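PDB 5JMU: peptidoglycan N-acetylglucosamine deacetylase, which probably removes the acetyl group from N-acetylglucosamine residues of peptidoglycan, as a zinc-binding NodB-type polysaccharide deacetylase, the chain here being its catalytic domain. Local coordinates for residues K20-T25 / N206-L211; N45-F50 / R69-A74. All blocks are in the same frame, centred on the assembly; numbering follows the deposited sequence.

Contact 1: residues K20-T25 / N206-L211; sequences KIIYLT and NGYTFL
I21 and I22 pair in parallel with T209 and F210, with T209 N bonded to K20 O, I22 N to T209 O at 2.8 Å, and L211 N to I22 O. K20 CB and CE lie over one face of the Y208 ring, CE 3.9 Å from the centroid, a CH-pi contact. A bend at chi3 (80°) brings NZ round to N206 O, 2.9 Å away, at the C-terminal end of helix 196-205. An alanine here would probably leave N206 O without this donor and uncover the part of the Y208 face that CE now lies over. I22 reaches two rings: CD1 meets Y208 CD2 at 3.7 Å and CG2 meets F210 CE2 at 3.7 Å. L24 CG sits at the edge of the F210 ring, near its plane. I21 CG2 packs on L211 CD1 at 3.8 Å and also lies over a face of the Y23 ring. Beyond L211 N, water 1 accepts from L24 N and lies within bonding distance of L211 O, while water 2 joins L24 O to L211 O. The pairing brings strand 209-210 against strand 21-27, as expected of the distorted beta/alpha barrel of NodB-type deacetylases.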
loop_
_atom_site.group_PDB
_atom_site.type_symbol
_atom_site.label_atom_id
_atom_site.label_comp_id
_atom_site.label_asym_id
_atom_site.label_seq_id
_atom_site.Cartn_x
_atom_site.Cartn_y
_atom_site.Cartn_z
ATOM N N LYS A 20 14.162 -9.068 10.256
ATOM C CA LYS A 20 13.857 -7.719 10.774
ATOM C C LYS A 20 13.671 -6.760 9.598
ATOM O O LYS A 20 14.398 -5.764 9.443
ATOM C CB LYS A 20 14.932 -7.258 11.758
ATOM C CG LYS A 20 14.850 -8.032 13.067
ATOM C CD LYS A 20 16.004 -7.753 14.007
ATOM C CE LYS A 20 15.793 -6.498 14.729
ATOM N NZ LYS A 20 16.746 -6.435 15.868
ATOM N N ILE A 21 12.635 -7.054 8.805
ATOM C CA ILE A 21 12.336 -6.308 7.582
ATOM C C ILE A 21 11.105 -5.456 7.829
ATOM O O ILE A 21 10.138 -5.934 8.424
ATOM C CB ILE A 21 12.061 -7.245 6.398
ATOM C CG1 ILE A 21 13.265 -8.185 6.147
ATOM C CG2 ILE A 21 11.631 -6.447 5.156
ATOM C CD1 ILE A 21 14.588 -7.445 5.882
ATOM N N ILE A 22 11.129 -4.211 7.353
ATOM C CA ILE A 22 9.923 -3.355 7.366
ATOM C C ILE A 22 9.647 -2.842 5.964
ATOM O O ILE A 22 10.506 -2.170 5.342
ATOM C CB ILE A 22 10.076 -2.161 8.329
ATOM C CG1 ILE A 22 10.384 -2.661 9.755
ATOM C CG2 ILE A 22 8.771 -1.320 8.322
ATOM C CD1 ILE A 22 10.819 -1.561 10.701
ATOM N N TYR A 23 8.430 -3.103 5.491
ATOM C CA TYR A 23 7.964 -2.501 4.248
ATOM C C TYR A 23 7.032 -1.382 4.673
ATOM O O TYR A 23 5.889 -1.659 5.080
ATOM C CB TYR A 23 7.220 -3.513 3.373
ATOM C CG TYR A 23 8.043 -4.715 2.904
ATOM C CD1 TYR A 23 8.852 -4.651 1.775
ATOM C CD2 TYR A 23 7.920 -5.950 3.560
ATOM C CE1 TYR A 23 9.560 -5.776 1.346
ATOM C CE2 TYR A 23 8.631 -7.085 3.135
ATOM C CZ TYR A 23 9.446 -6.994 2.026
ATOM O OH TYR A 23 10.139 -8.116 1.612
ATOM N N LEU A 24 7.485 -0.123 4.590
ATOM C CA LEU A 24 6.564 0.996 4.819
ATOM C C LEU A 24 5.696 1.140 3.572
ATOM O O LEU A 24 6.211 1.156 2.427
ATOM C CB LEU A 24 7.328 2.316 5.062
ATOM C CG LEU A 24 8.108 2.399 6.354
ATOM C CD1 LEU A 24 8.912 3.716 6.377
ATOM C CD2 LEU A 24 7.143 2.340 7.513
ATOM N N THR A 25 4.382 1.201 3.760
ATOM C CA THR A 25 3.482 1.379 2.618
ATOM C C THR A 25 2.501 2.485 2.894
ATOM O O THR A 25 2.097 2.724 4.036
ATOM C CB THR A 25 2.707 0.087 2.255
ATOM O OG1 THR A 25 1.646 -0.181 3.211
ATOM C CG2 THR A 25 3.672 -1.103 2.224
ATOM N N ASN A 206 17.460 -0.029 15.617
ATOM C CA ASN A 206 17.188 -1.331 16.232
ATOM C C ASN A 206 17.395 -2.535 15.291
ATOM O O ASN A 206 16.864 -3.602 15.544
ATOM C CB ASN A 206 15.780 -1.356 16.794
ATOM C CG ASN A 206 15.706 -0.595 18.107
ATOM O OD1 ASN A 206 16.020 -1.154 19.159
ATOM N ND2 ASN A 206 15.384 0.714 18.038
ATOM N N GLY A 207 18.153 -2.354 14.221
ATOM C CA GLY A 207 18.561 -3.501 13.403
ATOM C C GLY A 207 17.588 -3.854 12.297
ATOM O O GLY A 207 17.752 -4.875 11.618
ATOM N N TYR A 208 16.574 -3.018 12.117
ATOM C CA TYR A 208 15.606 -3.257 11.040
ATOM C C TYR A 208 16.086 -2.677 9.708
ATOM O O TYR A 208 16.794 -1.641 9.680
ATOM C CB TYR A 208 14.228 -2.650 11.378
ATOM C CG TYR A 208 13.542 -3.376 12.493
ATOM C CD1 TYR A 208 13.858 -3.102 13.829
ATOM C CD2 TYR A 208 12.652 -4.390 12.216
ATOM C CE1 TYR A 208 13.255 -3.783 14.858
ATOM C CE2 TYR A 208 12.028 -5.104 13.258
ATOM C CZ TYR A 208 12.350 -4.779 14.571
ATOM O OH TYR A 208 11.767 -5.429 15.622
ATOM N N THR A 209 15.663 -3.332 8.622
ATOM C CA THR A 209 15.957 -2.884 7.245
ATOM C C THR A 209 14.643 -2.514 6.577
ATOM O O THR A 209 13.721 -3.335 6.556
ATOM C CB THR A 209 16.648 -3.983 6.423
ATOM O OG1 THR A 209 17.904 -4.268 7.063
ATOM C CG2 THR A 209 16.910 -3.459 5.005
ATOM N N PHE A 210 14.562 -1.292 6.044
ATOM C CA PHE A 210 13.404 -0.820 5.281
ATOM C C PHE A 210 13.560 -1.141 3.830
ATOM O O PHE A 210 14.584 -0.801 3.212
ATOM C CB PHE A 210 13.236 0.683 5.463
ATOM C CG PHE A 210 12.813 1.060 6.858
ATOM C CD1 PHE A 210 13.786 1.274 7.845
ATOM C CD2 PHE A 210 11.482 1.215 7.181
ATOM C CE1 PHE A 210 13.422 1.593 9.170
ATOM C CE2 PHE A 210 11.100 1.561 8.451
ATOM C CZ PHE A 210 12.077 1.743 9.478
ATOM N N LEU A 211 12.547 -1.815 3.268
ATOM C CA LEU A 211 12.587 -2.206 1.873
ATOM C C LEU A 211 11.310 -1.784 1.155
ATOM O O LEU A 211 10.253 -1.658 1.788
ATOM C CB LEU A 211 12.740 -3.712 1.781
ATOM C CG LEU A 211 14.016 -4.366 2.282
ATOM C CD1 LEU A 211 13.894 -5.896 2.190
ATOM C CD2 LEU A 211 15.162 -3.841 1.450
HETATM O O HOH W 1 10.115 0.670 3.560
HETATM O O HOH W 2 7.606 -0.866 1.210
#

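Contact 2: residues N45-F50 / R69-A74; sequences NVKATF and RGHTVA
H71 CG stands anti to its carbonyl carbon (chi1 -55°), and with chi2 at -67° this sets ND1 before A48 N and one ring face before F50. The segments belong to a beta-alpha-beta unit: strand 49-53, helix 61-68, strand 72-77. The strands run parallel. T72 N bonds to A48 O, F50 N to T72 O, and A74 N to F50 O at 2.8 Å. The imidazole extends this pairing at its start. A48 N donates to H71 ND1 at 2.9 Å, close to the ring plane, so ND1 is an acceptor. H71 CE1 lies 3.4 Å from V46 O. F50 turns its edge to the face of H71 in a T-shaped pair, planes at 79°, with CE2 3.7 Å from H71 CG. L38 and L41 of helix 34-43 touch H71. T49 and T72 lie side by side on the other sheet face, their CG2 methyls 3.8 Å apart, and both hydroxyls bond to the backbone of L213. G70 ends helix 61-68 in a Schellman motif; at its backbone angles a CB would jam against R69 O and crowd K47 CE. K47, bent at chi2, sends NZ to R69 O at 2.9 Å, nearly along the C=O axis.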
loop_
_atom_site.group_PDB
_atom_site.type_symbol
_atom_site.label_atom_id
_atom_site.label_comp_id
_atom_site.label_asym_id
_atom_site.label_seq_id
_atom_site.Cartn_x
_atom_site.Cartn_y
_atom_site.Cartn_z
ATOM N N ASN A 45 17.467 7.724 3.032
ATOM C CA ASN A 45 17.790 6.773 1.958
ATOM C C ASN A 45 16.970 5.472 2.070
ATOM O O ASN A 45 17.498 4.350 2.003
ATOM C CB ASN A 45 19.286 6.487 1.976
ATOM C CG ASN A 45 19.770 5.735 0.722
ATOM O OD1 ASN A 45 19.267 5.939 -0.366
ATOM N ND2 ASN A 45 20.735 4.872 0.900
ATOM N N VAL A 46 15.660 5.626 2.236
ATOM C CA VAL A 46 14.727 4.504 2.380
ATOM C C VAL A 46 13.752 4.489 1.206
ATOM O O VAL A 46 13.294 5.570 0.786
ATOM C CB VAL A 46 13.934 4.637 3.733
ATOM C CG1 VAL A 46 12.617 3.810 3.740
ATOM C CG2 VAL A 46 14.894 4.278 4.952
ATOM N N LYS A 47 13.439 3.293 0.695
ATOM C CA LYS A 47 12.436 3.153 -0.350
ATOM C C LYS A 47 11.164 2.596 0.283
ATOM O O LYS A 47 11.213 1.833 1.260
ATOM C CB LYS A 47 12.902 2.251 -1.489
ATOM C CG LYS A 47 14.294 2.653 -2.039
ATOM C CD LYS A 47 14.352 4.170 -2.419
ATOM C CE LYS A 47 15.753 4.584 -2.815
ATOM N NZ LYS A 47 15.842 6.017 -3.149
ATOM N N ALA A 48 10.018 3.008 -0.246
ATOM C CA ALA A 48 8.735 2.569 0.282
ATOM C C ALA A 48 7.841 2.161 -0.865
ATOM O O ALA A 48 8.262 2.126 -2.029
ATOM C CB ALA A 48 8.074 3.703 1.114
ATOM N N THR A 49 6.582 1.878 -0.540
ATOM C CA THR A 49 5.638 1.425 -1.536
ATOM C C THR A 49 4.416 2.317 -1.450
ATOM O O THR A 49 3.878 2.503 -0.367
ATOM C CB THR A 49 5.228 -0.035 -1.273
ATOM O OG1 THR A 49 6.380 -0.871 -1.238
ATOM C CG2 THR A 49 4.289 -0.525 -2.367
ATOM N N PHE A 50 3.967 2.834 -2.597
ATOM C CA PHE A 50 2.780 3.699 -2.649
ATOM C C PHE A 50 1.656 3.011 -3.372
ATOM O O PHE A 50 1.815 2.630 -4.540
ATOM C CB PHE A 50 3.134 5.020 -3.342
ATOM C CG PHE A 50 4.075 5.844 -2.517
ATOM C CD1 PHE A 50 3.604 6.746 -1.562
ATOM C CD2 PHE A 50 5.455 5.653 -2.647
ATOM C CE1 PHE A 50 4.511 7.516 -0.781
ATOM C CE2 PHE A 50 6.359 6.387 -1.851
ATOM C CZ PHE A 50 5.871 7.323 -0.906
ATOM N N ARG A 69 12.214 8.317 -7.879
ATOM C CA ARG A 69 13.036 8.269 -6.672
ATOM C C ARG A 69 13.246 6.847 -6.155
ATOM O O ARG A 69 13.900 6.653 -5.136
ATOM C CB ARG A 69 12.433 9.158 -5.578
ATOM C CG ARG A 69 12.488 10.629 -5.965
ATOM C CD ARG A 69 12.102 11.511 -4.803
ATOM N NE ARG A 69 11.846 12.906 -5.206
ATOM C CZ ARG A 69 11.850 13.939 -4.377
ATOM N NH1 ARG A 69 12.170 13.787 -3.084
ATOM N NH2 ARG A 69 11.551 15.129 -4.854
ATOM N N GLY A 70 12.739 5.857 -6.879
ATOM C CA GLY A 70 13.075 4.486 -6.566
ATOM C C GLY A 70 12.033 3.733 -5.740
ATOM O O GLY A 70 12.261 2.580 -5.341
ATOM N N HIS A 71 10.904 4.375 -5.478
ATOM C CA HIS A 71 9.830 3.702 -4.718
ATOM C C HIS A 71 9.003 2.803 -5.611
ATOM O O HIS A 71 9.035 2.935 -6.827
ATOM C CB HIS A 71 8.919 4.739 -4.067
ATOM C CG HIS A 71 9.685 5.688 -3.226
ATOM N ND1 HIS A 71 10.317 5.280 -2.071
ATOM C CD2 HIS A 71 10.014 6.988 -3.409
ATOM C CE1 HIS A 71 11.009 6.289 -1.575
ATOM N NE2 HIS A 71 10.823 7.345 -2.358
ATOM N N THR A 72 8.299 1.850 -4.994
ATOM C CA THR A 72 7.361 1.027 -5.738
ATOM C C THR A 72 6.032 1.758 -5.872
ATOM O O THR A 72 5.481 2.242 -4.888
ATOM C CB THR A 72 7.159 -0.315 -5.026
ATOM O OG1 THR A 72 8.430 -1.021 -5.085
ATOM C CG2 THR A 72 6.013 -1.118 -5.695
ATOM N N VAL A 73 5.542 1.845 -7.103
ATOM C CA VAL A 73 4.241 2.429 -7.361
ATOM C C VAL A 73 3.273 1.305 -7.692
ATOM O O VAL A 73 3.514 0.505 -8.633
ATOM C CB VAL A 73 4.333 3.448 -8.526
ATOM C CG1 VAL A 73 2.898 3.918 -8.930
ATOM C CG2 VAL A 73 5.170 4.613 -8.077
ATOM N N ALA A 74 2.234 1.190 -6.866
ATOM C CA ALA A 74 1.275 0.092 -6.959
ATOM C C ALA A 74 -0.159 0.668 -7.031
ATOM O O ALA A 74 -0.392 1.841 -6.759
ATOM C CB ALA A 74 1.433 -0.834 -5.760
#

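How the contacts relate
Contacts 1 and 2 lie in the same parallel sheet, their centres about 13 Å apart. Strand 21-27 comes first in the chain, then 49-53 and 72-77, and strand 209-210 comes last. Contact 2 is thus local, within one beta-alpha-beta unit, while contact 1 joins segments 181 residues apart, and both segments of contact 2 fall between them in the chain. The contacts meet where strands 21-27 and 49-53 are neighbours: L24 O probably bonds to T49 N, and F210 CB packs on V46 CG1. Contact 1 lies away from the metal site. Strand 21-27 runs on to D28 and strand 72-77 carries H76, which bind zinc with H80; contact 2 lies closer to these ligands.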